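Side-chain contacts in lysozyme (Asticcacaulis excentricus, PDB 6H9D), which belongs to the phage lysozyme (muramidase) family and is probably a detoxified phage lysin domain co-opted for bacterial cell morphogenesis and stalk synthesis: residues A[119-124]-A[129-134]; A[84-89]-A[136-141]; A[30-35]-A[42-47]; A[13-18]-A[52-57]. One frame throughout, in Å; residues are numbered along the deposited sequence. Where two conformers were deposited one is given.

Interaction 1 of 4, residues A[119-124]-A[129-134]; sequences NWTSAE and TYVLAP
Thr121 O receives the backbone N-H of Leu132 at 2.7 Å in an almost straight bond, 176° at the hydrogen, and this end of the contact is tight. The same oxygen takes a CA-H...O contact from Val131, with Val131 CA 3.4 Å from Thr121 O. Thr121 is itself buried: its side chain rests on Leu135, Ile136 and Arg139 of helix 133-146, and its OG1 is hydrogen-bonded to Asp118 O. Leu132, the N-cap residue of that helix, has CG anti to its carbonyl carbon (chi1 -60°), which brings Leu132 CD1 to 3.8 Å from Ala123 CB. From this end the segments run outward as an antiparallel beta hairpin, strands 122-125 and 128-131. Ala123 and Tyr130 are its hydrogen-bonded pair, with Ala123 N to Tyr130 O and Tyr130 N to Ala123 O both 2.9 Å. On the face that carries Ser122, Thr129 and Val131, the Thr129 methyl CG2 packs against Ser122 CB at 3.6 Å. Farther out the contact becomes loose and exposed to solvent. The Tyr130 side chain projects from the other face, with Tyr130 CB 3.9 Å from Ala123 O, and the Glu124 side chain stays 4.9 Å or more from any atom of 129-134.

Interaction 2 of 4, residues A[84-89]-A[136-141]; sequences LVSFCF and IRRRAS
Arg138 reaches from its helix to Ser86 on an extended chain and gives NH2 to two acceptors of that one residue. Arg138 NH2 lies 3.2 Å from Ser86 OG, which is tilted 28° out of the guanidinium plane; a weak second bond goes from the same nitrogen to Ser86 O. Phe89 meets this nitrogen with its ring edge, its CD2 being 4.4 Å from Arg138 NH2. Beside them Phe87 presents CD1 over the centre of the Arg139 guanidinium, 3.8 Å above its plane. Ring and guanidinium are turned 70° apart, far from a parallel stack. A bend at chi2 of Arg139 brings its end near the ring. In the next shell, Glu142 forms salt bridges with Arg138 NE and Arg139 NH1 and is hydrogen-bonded to Ser86 OG, while Trp120 packs edge-to-face with Phe87 and accepts Arg139 NE at its backbone O. The backbones stand well apart, helices 78-91 and 133-146 running antiparallel at 155° with local axes 10.8 Å from each other, so long side chains bridge them within the larger helical lobe. Two buried arginines thus share one carboxylate, which probably offsets part of their charge and should help keep Glu142 ionised.

Interaction 3 of 4, residues A[30-35]-A[42-47]; sequences GRWMIG and AREGAR
Trp32 and Ile34, on one face of strand 32-35, pack against the loop 42-47, which carries a type II beta turn from Arg43 to Ala46. Strand and loop belong to the small beta-containing lobe of the phage lysozyme fold, where strand 32-35 pairs with strand 24-26. The turn is closed by Ala46 N bonding to Arg43 O, with Gly45 taking the positive-phi position.

The main aromatic contact is CH-pi. Glu44 CA stands over the face of the Trp32 six-membered ring, 3.7 Å from the ring centroid and 15° off its normal. Glu44 sends CG away from its backbone N (chi1 175°) and, extended beyond, runs alongside the indole in the same direction, laying its aliphatic part on the ring: Glu44 CB is 3.5 Å from Trp32 CE2 and Glu44 CG 3.6 Å from Trp32 CZ2. The carboxylate plane stays within 24° of the indole plane.

Apolar contacts continue deeper. Ala42 CB points at the strand and touches Ile34 CG2 at 3.7 Å. Ile34 CD1, at the end of an extended chain, reaches Ala46 CB at 3.8 Å. Ala24 of the partner strand also packs on both Trp32 and Ile34.

Polar contacts centre on the backbone of Ala42. Arg43 folds back so that its NH1 bonds to Ala42 O from well above the carbonyl plane, while its NH2 is hydrogen-bonded to Phe40 O. No direct hydrogen bond links the segments; instead a water accepts from Trp32 N at 2.9 Å and donates to Ala42 O at 2.8 Å.

Interaction 4 of 4, residues A[13-18]-A[52-57]; sequences LIKSFE and DADALL
Leu57 CD2 lies against the root of the Lys15 side chain, 4.1 Å from Lys15 CB, and its other methyl meets Ile14. Leu57 CD1 is 4.1 Å from Ile14 CG2, with CD2 of the leucine scarcely farther from the same branch, so the forked end of Leu57 sits beside one methyl of Ile14. CG2, anti to the backbone N of Ile14, is the branch turned to Leu57, and the two side chains meet at a slant. Val85, Ser86 and Phe89 of helix 78-91 pack against Ile14 as well.

Beyond this methylene and methyl contact, Lys15 extends toward the second helix until a bend at chi3 (-60°) turns its end to Asp54. Lys15 NZ and Asp54 OD2 form a salt bridge of 2.8 Å, and the oxygen uses its anti lone pair, away from OD1. The lysine chain meets the aspartate at about a right angle, with Lys15 CE 3.5 Å from Asp54 OD2.

The contact ties the later part of helix 8-16 to the early turns of helix 50-71, the long helix that in phage lysozymes connects the small lobe to the larger helical one. Asp54 has a second cationic partner, for its OD1 forms a salt bridge with Arg58 NE one turn along the same helix. Each carboxylate oxygen therefore faces a positive group, which probably keeps the acid ionised and limits its rotation. Tyr36, from the loop beyond strand 32-35, packs on both Lys15 and Ala53.

Overall arrangement
Interaction 4 joins residues 13-18 to 52-57 and encloses interaction 3 along the chain; interaction 2 comes later and encloses interaction 1. The first pair belongs to the small lobe and its junction with helix 50-71: their centres are about 15 Å apart, and Ala53 and Leu56 pack on Gly35 and Ile34. The second pair shares helix 133-146, with centres about 13 Å apart. Interactions 2 and 4, about 14 Å apart, meet where Phe17 and Ile14 pack on Arg138 and Ser86. Interactions 1 and 3 do not touch, with centres about 29 Å apart. Continuous packing thus runs from the beta-containing lobe into the helical lobe and its projecting hairpin.

Interaction 1 of 4, residues A[119-124]-A[129-134]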
loop_
_atom_site.group_PDB
_atom_site.type_symbol
_atom_site.label_atom_id
_atom_site.label_comp_id
_atom_site.label_asym_id
_atom_site.label_seq_id
_atom_site.Cartn_x
_atom_site.Cartn_y
_atom_site.Cartn_z
ATOM N N ASN A 119 4.612 12.317 -6.980
ATOM C CA ASN A 119 6.049 12.065 -7.144
ATOM C C ASN A 119 6.351 10.566 -7.222
ATOM O O ASN A 119 7.490 10.185 -7.419
ATOM C CB ASN A 119 6.860 12.681 -6.008
ATOM C CG ASN A 119 6.721 14.181 -6.042
ATOM O OD1 ASN A 119 6.529 14.750 -7.113
ATOM N ND2 ASN A 119 6.735 14.807 -4.886
ATOM N N TRP A 120 5.321 9.732 -7.068
ATOM C CA TRP A 120 5.494 8.306 -6.897
ATOM C C TRP A 120 4.733 7.550 -7.985
ATOM O O TRP A 120 3.896 6.670 -7.701
ATOM C CB TRP A 120 5.047 7.923 -5.483
ATOM C CG TRP A 120 5.885 8.585 -4.435
ATOM C CD1 TRP A 120 5.655 9.796 -3.848
ATOM C CD2 TRP A 120 7.121 8.107 -3.881
ATOM N NE1 TRP A 120 6.659 10.102 -2.976
ATOM C CE2 TRP A 120 7.575 9.090 -2.977
ATOM C CE3 TRP A 120 7.899 6.966 -4.080
ATOM C CZ2 TRP A 120 8.742 8.942 -2.231
ATOM C CZ3 TRP A 120 9.056 6.820 -3.349
ATOM C CH2 TRP A 120 9.466 7.791 -2.435
ATOM N N THR A 121 4.999 7.925 -9.244
ATOM C CA THR A 121 4.273 7.379 -10.369
ATOM C C THR A 121 5.228 6.975 -11.498
ATOM O O THR A 121 4.806 6.874 -12.620
ATOM C CB THR A 121 3.249 8.380 -10.903
ATOM O OG1 THR A 121 3.997 9.551 -11.244
ATOM C CG2 THR A 121 2.155 8.707 -9.905
ATOM N N SER A 122 6.501 6.748 -11.185
ATOM C CA SER A 122 7.467 6.444 -12.226
ATOM C C SER A 122 8.480 5.395 -11.755
ATOM O O SER A 122 8.750 5.255 -10.571
ATOM C CB SER A 122 8.164 7.711 -12.689
ATOM O OG SER A 122 8.904 8.276 -11.625
ATOM N N ALA A 123 9.059 4.682 -12.730
ATOM C CA ALA A 123 10.161 3.756 -12.484
ATOM C C ALA A 123 11.355 4.114 -13.381
ATOM O O ALA A 123 11.213 4.885 -14.333
ATOM C CB ALA A 123 9.704 2.341 -12.719
ATOM N N GLU A 124 12.510 3.515 -13.061
ATOM C CA GLU A 124 13.781 3.798 -13.689
ATOM C C GLU A 124 14.170 2.626 -14.606
ATOM O O GLU A 124 14.089 1.461 -14.234
ATOM C CB GLU A 124 14.821 4.040 -12.594
ATOM C CG GLU A 124 16.036 4.819 -13.049
ATOM C CD GLU A 124 16.601 5.753 -11.991
ATOM O OE1 GLU A 124 15.810 6.544 -11.431
ATOM O OE2 GLU A 124 17.826 5.691 -11.729
ATOM N N THR A 129 13.639 7.935 -16.542
ATOM C CA THR A 129 12.371 7.948 -15.809
ATOM C C THR A 129 11.224 7.649 -16.769
ATOM O O THR A 129 11.129 8.267 -17.828
ATOM C CB THR A 129 12.110 9.333 -15.197
ATOM O OG1 THR A 129 13.142 9.582 -14.253
ATOM C CG2 THR A 129 10.770 9.451 -14.502
ATOM N N TYR A 130 10.380 6.686 -16.396
ATOM C CA TYR A 130 9.177 6.353 -17.141
ATOM C C TYR A 130 7.963 6.453 -16.212
ATOM O O TYR A 130 7.995 5.945 -15.086
ATOM C CB TYR A 130 9.285 4.947 -17.728
ATOM C CG TYR A 130 10.282 4.816 -18.851
ATOM C CD1 TYR A 130 11.626 4.606 -18.591
ATOM C CD2 TYR A 130 9.891 4.940 -20.172
ATOM C CE1 TYR A 130 12.547 4.483 -19.618
ATOM C CE2 TYR A 130 10.802 4.820 -21.211
ATOM C CZ TYR A 130 12.131 4.570 -20.933
ATOM O OH TYR A 130 13.037 4.440 -21.941
ATOM N N VAL A 131 6.950 7.176 -16.660
ATOM C CA VAL A 131 5.695 7.318 -15.882
ATOM C C VAL A 131 4.975 5.985 -16.010
ATOM O O VAL A 131 4.982 5.441 -17.106
ATOM C CB VAL A 131 4.816 8.442 -16.441
ATOM C CG1 VAL A 131 4.207 8.019 -17.756
ATOM C CG2 VAL A 131 3.719 8.826 -15.471
ATOM N N LEU A 132 4.441 5.479 -14.902
ATOM C CA LEU A 132 3.687 4.211 -14.937
ATOM C C LEU A 132 2.193 4.539 -14.905
ATOM O O LEU A 132 1.713 5.041 -13.904
ATOM C CB LEU A 132 4.128 3.325 -13.777
ATOM C CG LEU A 132 5.605 2.947 -13.766
ATOM C CD1 LEU A 132 5.963 2.164 -12.522
ATOM C CD2 LEU A 132 5.968 2.154 -14.997
ATOM N N ALA A 133 1.499 4.243 -15.997
ATOM C CA ALA A 133 0.052 4.498 -16.111
ATOM C C ALA A 133 -0.681 3.900 -14.909
ATOM O O ALA A 133 -1.491 4.588 -14.324
ATOM C CB ALA A 133 -0.455 3.947 -17.411
ATOM N N PRO A 134 -0.416 2.648 -14.493
ATOM C CA PRO A 134 -1.068 2.086 -13.316
ATOM C C PRO A 134 -0.890 2.908 -12.032
ATOM O O PRO A 134 -1.774 2.923 -11.259
ATOM C CB PRO A 134 -0.406 0.715 -13.172
ATOM C CG PRO A 134 -0.055 0.362 -14.576
ATOM C CD PRO A 134 0.421 1.666 -15.161
#

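Interaction 2 of 4, residues A[84-89]-A[136-141]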
loop_
_atom_site.group_PDB
_atom_site.type_symbol
_atom_site.label_atom_id
_atom_site.label_comp_id
_atom_site.label_asym_id
_atom_site.label_seq_id
_atom_site.Cartn_x
_atom_site.Cartn_y
_atom_site.Cartn_z
ATOM N N LEU A 84 -3.017 6.353 3.404
ATOM C CA LEU A 84 -1.571 6.311 3.706
ATOM C C LEU A 84 -1.070 4.859 3.809
ATOM O O LEU A 84 0.032 4.581 3.384
ATOM C CB LEU A 84 -1.261 7.098 4.979
ATOM C CG LEU A 84 -1.334 8.619 4.833
ATOM C CD1 LEU A 84 -1.057 9.292 6.159
ATOM C CD2 LEU A 84 -0.382 9.146 3.770
ATOM N N VAL A 85 -1.880 3.951 4.358
ATOM C CA VAL A 85 -1.496 2.540 4.432
ATOM C C VAL A 85 -1.354 1.955 3.021
ATOM O O VAL A 85 -0.397 1.248 2.730
ATOM C CB VAL A 85 -2.498 1.732 5.269
ATOM C CG1 VAL A 85 -2.255 0.242 5.118
ATOM C CG2 VAL A 85 -2.437 2.120 6.735
ATOM N N SER A 86 -2.288 2.301 2.129
ATOM C CA SER A 86 -2.265 1.845 0.762
ATOM C C SER A 86 -0.986 2.346 0.093
ATOM O O SER A 86 -0.259 1.586 -0.573
ATOM C CB SER A 86 -3.498 2.294 -0.005
ATOM O OG SER A 86 -3.437 1.857 -1.369
ATOM N N PHE A 87 -0.690 3.621 0.342
ATOM C CA PHE A 87 0.421 4.305 -0.277
ATOM C C PHE A 87 1.745 3.710 0.245
ATOM O O PHE A 87 2.600 3.306 -0.522
ATOM C CB PHE A 87 0.321 5.801 0.011
ATOM C CG PHE A 87 1.481 6.608 -0.521
ATOM C CD1 PHE A 87 1.605 6.854 -1.875
ATOM C CD2 PHE A 87 2.445 7.108 0.336
ATOM C CE1 PHE A 87 2.680 7.582 -2.364
ATOM C CE2 PHE A 87 3.509 7.850 -0.154
ATOM C CZ PHE A 87 3.630 8.081 -1.502
ATOM N N CYS A 88 1.838 3.588 1.566
ATOM C CA CYS A 88 3.000 3.037 2.238
ATOM C C CYS A 88 3.226 1.569 1.845
ATOM O O CYS A 88 4.350 1.183 1.603
ATOM C CB CYS A 88 2.883 3.188 3.746
ATOM S SG CYS A 88 4.382 2.581 4.570
ATOM N N PHE A 89 2.149 0.780 1.708
ATOM C CA PHE A 89 2.231 -0.587 1.222
ATOM C C PHE A 89 2.860 -0.627 -0.170
ATOM O O PHE A 89 3.676 -1.496 -0.485
ATOM C CB PHE A 89 0.844 -1.246 1.213
ATOM C CG PHE A 89 0.816 -2.706 0.849
ATOM C CD1 PHE A 89 1.580 -3.630 1.544
ATOM C CD2 PHE A 89 0.014 -3.166 -0.186
ATOM C CE1 PHE A 89 1.549 -4.974 1.213
ATOM C CE2 PHE A 89 -0.009 -4.509 -0.530
ATOM C CZ PHE A 89 0.732 -5.421 0.190
ATOM N N ILE A 136 -0.490 6.170 -11.898
ATOM C CA ILE A 136 -1.342 7.386 -12.038
ATOM C C ILE A 136 -2.741 7.024 -11.542
ATOM O O ILE A 136 -3.304 7.758 -10.781
ATOM C CB ILE A 136 -1.390 7.887 -13.493
ATOM C CG1 ILE A 136 -0.009 8.238 -14.041
ATOM C CG2 ILE A 136 -2.360 9.045 -13.617
ATOM C CD1 ILE A 136 0.613 9.412 -13.382
ATOM N N ARG A 137 -3.250 5.883 -11.983
ATOM C CA ARG A 137 -4.584 5.400 -11.560
ATOM C C ARG A 137 -4.586 5.158 -10.048
ATOM O O ARG A 137 -5.499 5.604 -9.372
ATOM C CB ARG A 137 -4.925 4.122 -12.322
ATOM C CG ARG A 137 -5.080 4.291 -13.823
ATOM C CD ARG A 137 -5.641 3.063 -14.523
ATOM N NE ARG A 137 -6.964 2.678 -14.067
ATOM C CZ ARG A 137 -7.624 1.587 -14.436
ATOM N NH1 ARG A 137 -7.044 0.663 -15.176
ATOM N NH2 ARG A 137 -8.869 1.422 -14.054
ATOM N N ARG A 138 -3.556 4.492 -9.553
ATOM C CA ARG A 138 -3.471 4.178 -8.130
ATOM C C ARG A 138 -3.471 5.456 -7.281
ATOM O O ARG A 138 -4.214 5.550 -6.320
ATOM C CB ARG A 138 -2.253 3.303 -7.821
ATOM C CG ARG A 138 -2.196 2.892 -6.356
ATOM C CD ARG A 138 -1.129 1.858 -6.047
ATOM N NE ARG A 138 -1.247 1.445 -4.664
ATOM C CZ ARG A 138 -1.268 0.188 -4.267
ATOM N NH1 ARG A 138 -1.064 -0.773 -5.148
ATOM N NH2 ARG A 138 -1.506 -0.096 -2.997
ATOM N N ARG A 139 -2.602 6.395 -7.644
ATOM C CA ARG A 139 -2.472 7.656 -6.927
ATOM C C ARG A 139 -3.779 8.432 -6.916
ATOM O O ARG A 139 -4.136 9.043 -5.909
ATOM C CB ARG A 139 -1.361 8.508 -7.544
ATOM C CG ARG A 139 0.030 7.909 -7.409
ATOM C CD ARG A 139 0.179 7.151 -6.100
ATOM N NE ARG A 139 1.433 6.405 -6.040
ATOM C CZ ARG A 139 1.568 5.217 -5.459
ATOM N NH1 ARG A 139 0.525 4.636 -4.883
ATOM N NH2 ARG A 139 2.748 4.611 -5.453
ATOM N N ALA A 140 -4.493 8.409 -8.035
ATOM C CA ALA A 140 -5.780 9.141 -8.115
ATOM C C ALA A 140 -6.749 8.573 -7.071
ATOM O O ALA A 140 -7.339 9.329 -6.302
ATOM C CB ALA A 140 -6.309 9.057 -9.500
ATOM N N SER A 141 -6.847 7.239 -6.994
ATOM C CA SER A 141 -7.706 6.559 -6.002
ATOM C C SER A 141 -7.238 6.840 -4.566
ATOM O O SER A 141 -8.057 7.099 -3.679
ATOM C CB SER A 141 -7.780 5.075 -6.246
ATOM O OG SER A 141 -8.299 4.789 -7.514
#

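Interaction 3 of 4, residues A[30-35]-A[42-47]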
loop_
_atom_site.group_PDB
_atom_site.type_symbol
_atom_site.label_atom_id
_atom_site.label_comp_id
_atom_site.label_asym_id
_atom_site.label_seq_id
_atom_site.Cartn_x
_atom_site.Cartn_y
_atom_site.Cartn_z
ATOM N N GLY A 30 12.773 -18.890 -5.838
ATOM C CA GLY A 30 12.375 -20.222 -5.362
ATOM C C GLY A 30 11.217 -20.187 -4.359
ATOM O O GLY A 30 10.602 -21.214 -4.059
ATOM N N ARG A 31 10.938 -19.003 -3.796
ATOM C CA ARG A 31 9.820 -18.826 -2.866
ATOM C C ARG A 31 8.504 -18.951 -3.636
ATOM O O ARG A 31 8.486 -18.885 -4.870
ATOM C CB ARG A 31 9.865 -17.443 -2.214
ATOM C CG ARG A 31 11.039 -17.219 -1.271
ATOM C CD ARG A 31 10.995 -15.842 -0.635
ATOM N NE ARG A 31 10.877 -14.770 -1.632
ATOM C CZ ARG A 31 10.237 -13.619 -1.467
ATOM N NH1 ARG A 31 9.578 -13.361 -0.344
ATOM N NH2 ARG A 31 10.258 -12.722 -2.438
ATOM N N TRP A 32 7.407 -19.108 -2.888
ATOM C CA TRP A 32 6.080 -19.228 -3.451
ATOM C C TRP A 32 5.249 -17.987 -3.130
ATOM O O TRP A 32 5.450 -17.342 -2.099
ATOM C CB TRP A 32 5.432 -20.523 -2.969
ATOM C CG TRP A 32 6.172 -21.718 -3.486
ATOM C CD1 TRP A 32 7.324 -22.255 -2.988
ATOM C CD2 TRP A 32 5.847 -22.491 -4.658
ATOM N NE1 TRP A 32 7.733 -23.304 -3.765
ATOM C CE2 TRP A 32 6.840 -23.485 -4.786
ATOM C CE3 TRP A 32 4.822 -22.436 -5.606
ATOM C CZ2 TRP A 32 6.831 -24.414 -5.826
ATOM C CZ3 TRP A 32 4.803 -23.365 -6.626
ATOM C CH2 TRP A 32 5.802 -24.333 -6.736
ATOM N N MET A 33 4.336 -17.649 -4.048
ATOM C CA MET A 33 3.454 -16.512 -3.917
ATOM C C MET A 33 2.008 -16.997 -4.080
ATOM O O MET A 33 1.744 -17.898 -4.857
ATOM C CB MET A 33 3.775 -15.452 -4.977
ATOM C CG MET A 33 3.185 -14.072 -4.681
ATOM S SD MET A 33 3.801 -12.675 -5.716
ATOM C CE MET A 33 5.294 -12.173 -4.859
ATOM N N ILE A 34 1.084 -16.382 -3.337
ATOM C CA ILE A 34 -0.317 -16.749 -3.415
ATOM C C ILE A 34 -1.170 -15.540 -3.017
ATOM O O ILE A 34 -0.676 -14.580 -2.419
ATOM C CB ILE A 34 -0.594 -17.983 -2.535
ATOM C CG1 ILE A 34 -1.854 -18.725 -2.983
ATOM C CG2 ILE A 34 -0.658 -17.604 -1.048
ATOM C CD1 ILE A 34 -2.029 -20.101 -2.348
ATOM N N GLY A 35 -2.457 -15.609 -3.336
ATOM C CA GLY A 35 -3.400 -14.606 -2.879
ATOM C C GLY A 35 -3.101 -13.287 -3.565
ATOM O O GLY A 35 -2.953 -13.253 -4.789
ATOM N N ALA A 42 3.273 -18.703 2.149
ATOM C CA ALA A 42 2.887 -19.381 0.894
ATOM C C ALA A 42 3.873 -20.518 0.629
ATOM O O ALA A 42 5.062 -20.297 0.706
ATOM C CB ALA A 42 2.825 -18.422 -0.253
ATOM N N ARG A 43 3.346 -21.697 0.335
ATOM C CA ARG A 43 4.156 -22.898 0.107
ATOM C C ARG A 43 3.709 -23.608 -1.177
ATOM O O ARG A 43 2.639 -23.348 -1.709
ATOM C CB ARG A 43 4.010 -23.862 1.284
ATOM C CG ARG A 43 4.438 -23.271 2.620
ATOM C CD ARG A 43 5.900 -22.857 2.740
ATOM N NE ARG A 43 6.150 -22.180 4.025
ATOM C CZ ARG A 43 6.431 -20.885 4.171
ATOM N NH1 ARG A 43 6.427 -20.064 3.127
ATOM N NH2 ARG A 43 6.736 -20.419 5.374
ATOM N N GLU A 44 4.548 -24.529 -1.650
ATOM C CA GLU A 44 4.248 -25.265 -2.863
ATOM C C GLU A 44 2.889 -25.955 -2.680
ATOM O O GLU A 44 2.646 -26.592 -1.669
ATOM C CB GLU A 44 5.388 -26.242 -3.170
ATOM C CG GLU A 44 5.115 -27.159 -4.364
ATOM C CD GLU A 44 6.236 -28.126 -4.728
ATOM O OE1 GLU A 44 6.988 -28.512 -3.833
ATOM O OE2 GLU A 44 6.347 -28.485 -5.909
ATOM N N GLY A 45 2.007 -25.806 -3.671
ATOM C CA GLY A 45 0.739 -26.584 -3.765
ATOM C C GLY A 45 -0.414 -25.978 -2.975
ATOM O O GLY A 45 -1.509 -26.531 -2.954
ATOM N N ALA A 46 -0.164 -24.855 -2.308
ATOM C CA ALA A 46 -1.204 -24.190 -1.496
ATOM C C ALA A 46 -2.284 -23.588 -2.393
ATOM O O ALA A 46 -1.986 -23.207 -3.500
ATOM C CB ALA A 46 -0.588 -23.145 -0.612
ATOM N N ARG A 47 -3.510 -23.547 -1.896
ATOM C CA ARG A 47 -4.649 -22.963 -2.639
ATOM C C ARG A 47 -5.396 -22.028 -1.682
ATOM O O ARG A 47 -5.434 -22.334 -0.496
ATOM C CB ARG A 47 -5.572 -24.065 -3.169
ATOM C CG ARG A 47 -4.956 -25.004 -4.199
ATOM C CD ARG A 47 -5.935 -26.066 -4.703
ATOM N NE ARG A 47 -5.890 -26.397 -6.128
ATOM C CZ ARG A 47 -6.850 -27.028 -6.803
ATOM N NH1 ARG A 47 -8.031 -27.243 -6.250
ATOM N NH2 ARG A 47 -6.635 -27.440 -8.037
HETATM O O HOH W 1 7.516 -19.225 -0.011
#

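Interaction 4 of 4, residues A[13-18]-A[52-57]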
loop_
_atom_site.group_PDB
_atom_site.type_symbol
_atom_site.label_atom_id
_atom_site.label_comp_id
_atom_site.label_asym_id
_atom_site.label_seq_id
_atom_site.Cartn_x
_atom_site.Cartn_y
_atom_site.Cartn_z
ATOM N N LEU A 13 -9.699 -1.179 -1.147
ATOM C CA LEU A 13 -8.931 -0.314 -2.037
ATOM C C LEU A 13 -7.611 -1.002 -2.431
ATOM O O LEU A 13 -7.242 -1.108 -3.595
ATOM C CB LEU A 13 -8.661 1.024 -1.340
ATOM C CG LEU A 13 -7.770 1.966 -2.151
ATOM C CD1 LEU A 13 -8.508 2.426 -3.394
ATOM C CD2 LEU A 13 -7.299 3.163 -1.346
ATOM N N ILE A 14 -6.897 -1.503 -1.427
ATOM C CA ILE A 14 -5.596 -2.102 -1.634
ATOM C C ILE A 14 -5.731 -3.336 -2.530
ATOM O O ILE A 14 -4.961 -3.521 -3.480
ATOM C CB ILE A 14 -4.934 -2.396 -0.275
ATOM C CG1 ILE A 14 -4.519 -1.069 0.368
ATOM C CG2 ILE A 14 -3.776 -3.369 -0.413
ATOM C CD1 ILE A 14 -3.946 -1.189 1.756
ATOM N N LYS A 15 -6.750 -4.144 -2.249
ATOM C CA LYS A 15 -6.998 -5.361 -2.999
ATOM C C LYS A 15 -7.315 -5.027 -4.468
ATOM O O LYS A 15 -7.059 -5.826 -5.352
ATOM C CB LYS A 15 -8.149 -6.087 -2.308
ATOM C CG LYS A 15 -8.447 -7.494 -2.768
ATOM C CD LYS A 15 -9.706 -8.030 -2.106
ATOM C CE LYS A 15 -9.568 -8.071 -0.602
ATOM N NZ LYS A 15 -10.747 -8.690 0.041
ATOM N N SER A 16 -7.905 -3.858 -4.712
ATOM C CA SER A 16 -8.386 -3.480 -6.033
ATOM C C SER A 16 -7.209 -3.293 -6.986
ATOM O O SER A 16 -7.384 -3.381 -8.182
ATOM C CB SER A 16 -9.255 -2.236 -5.972
ATOM O OG SER A 16 -8.470 -1.089 -5.687
ATOM N N PHE A 17 -6.005 -3.071 -6.447
ATOM C CA PHE A 17 -4.821 -2.887 -7.256
ATOM C C PHE A 17 -4.090 -4.216 -7.471
ATOM O O PHE A 17 -3.069 -4.257 -8.151
ATOM C CB PHE A 17 -3.876 -1.845 -6.629
ATOM C CG PHE A 17 -4.529 -0.527 -6.317
ATOM C CD1 PHE A 17 -5.147 0.197 -7.318
ATOM C CD2 PHE A 17 -4.535 -0.007 -5.028
ATOM C CE1 PHE A 17 -5.788 1.389 -7.027
ATOM C CE2 PHE A 17 -5.137 1.208 -4.752
ATOM C CZ PHE A 17 -5.771 1.900 -5.759
ATOM N N GLU A 18 -4.587 -5.260 -6.823
ATOM C CA GLU A 18 -3.945 -6.591 -6.838
ATOM C C GLU A 18 -4.808 -7.599 -7.593
ATOM O O GLU A 18 -6.012 -7.434 -7.639
ATOM C CB GLU A 18 -3.808 -7.102 -5.408
ATOM C CG GLU A 18 -3.084 -6.153 -4.483
ATOM C CD GLU A 18 -1.590 -6.224 -4.678
ATOM O OE1 GLU A 18 -1.138 -7.224 -5.202
ATOM O OE2 GLU A 18 -0.908 -5.266 -4.341
ATOM N N ASP A 52 -9.609 -16.463 2.142
ATOM C CA ASP A 52 -8.271 -16.802 2.641
ATOM C C ASP A 52 -7.260 -15.711 2.213
ATOM O O ASP A 52 -6.389 -15.313 2.980
ATOM C CB ASP A 52 -7.808 -18.157 2.103
ATOM C CG ASP A 52 -8.580 -19.392 2.551
ATOM O OD1 ASP A 52 -9.339 -19.302 3.509
ATOM O OD2 ASP A 52 -8.429 -20.435 1.893
ATOM N N ALA A 53 -7.371 -15.239 0.962
ATOM C CA ALA A 53 -6.454 -14.237 0.408
ATOM C C ALA A 53 -6.620 -12.909 1.167
ATOM O O ALA A 53 -5.643 -12.219 1.406
ATOM C CB ALA A 53 -6.703 -14.070 -1.067
ATOM N N ASP A 54 -7.860 -12.592 1.566
ATOM C CA ASP A 54 -8.153 -11.389 2.386
ATOM C C ASP A 54 -7.390 -11.474 3.708
ATOM O O ASP A 54 -6.762 -10.518 4.117
ATOM C CB ASP A 54 -9.654 -11.219 2.637
ATOM C CG ASP A 54 -9.985 -9.945 3.395
ATOM O OD1 ASP A 54 -9.958 -9.975 4.620
ATOM O OD2 ASP A 54 -10.252 -8.924 2.739
ATOM N N ALA A 55 -7.447 -12.648 4.353
ATOM C CA ALA A 55 -6.782 -12.851 5.622
ATOM C C ALA A 55 -5.276 -12.639 5.459
ATOM O O ALA A 55 -4.687 -11.932 6.242
ATOM C CB ALA A 55 -7.102 -14.216 6.174
ATOM N N LEU A 56 -4.680 -13.230 4.421
ATOM C CA LEU A 56 -3.250 -13.136 4.194
ATOM C C LEU A 56 -2.830 -11.696 3.881
ATOM O O LEU A 56 -1.764 -11.250 4.304
ATOM C CB LEU A 56 -2.850 -14.089 3.062
ATOM C CG LEU A 56 -3.087 -15.575 3.356
ATOM C CD1 LEU A 56 -2.896 -16.399 2.104
ATOM C CD2 LEU A 56 -2.163 -16.068 4.459
ATOM N N LEU A 57 -3.647 -10.971 3.120
ATOM C CA LEU A 57 -3.350 -9.578 2.803
ATOM C C LEU A 57 -3.334 -8.783 4.120
ATOM O O LEU A 57 -2.435 -7.975 4.332
ATOM C CB LEU A 57 -4.362 -9.033 1.778
ATOM C CG LEU A 57 -4.317 -7.520 1.525
ATOM C CD1 LEU A 57 -2.948 -7.083 1.013
ATOM C CD2 LEU A 57 -5.407 -7.101 0.557
#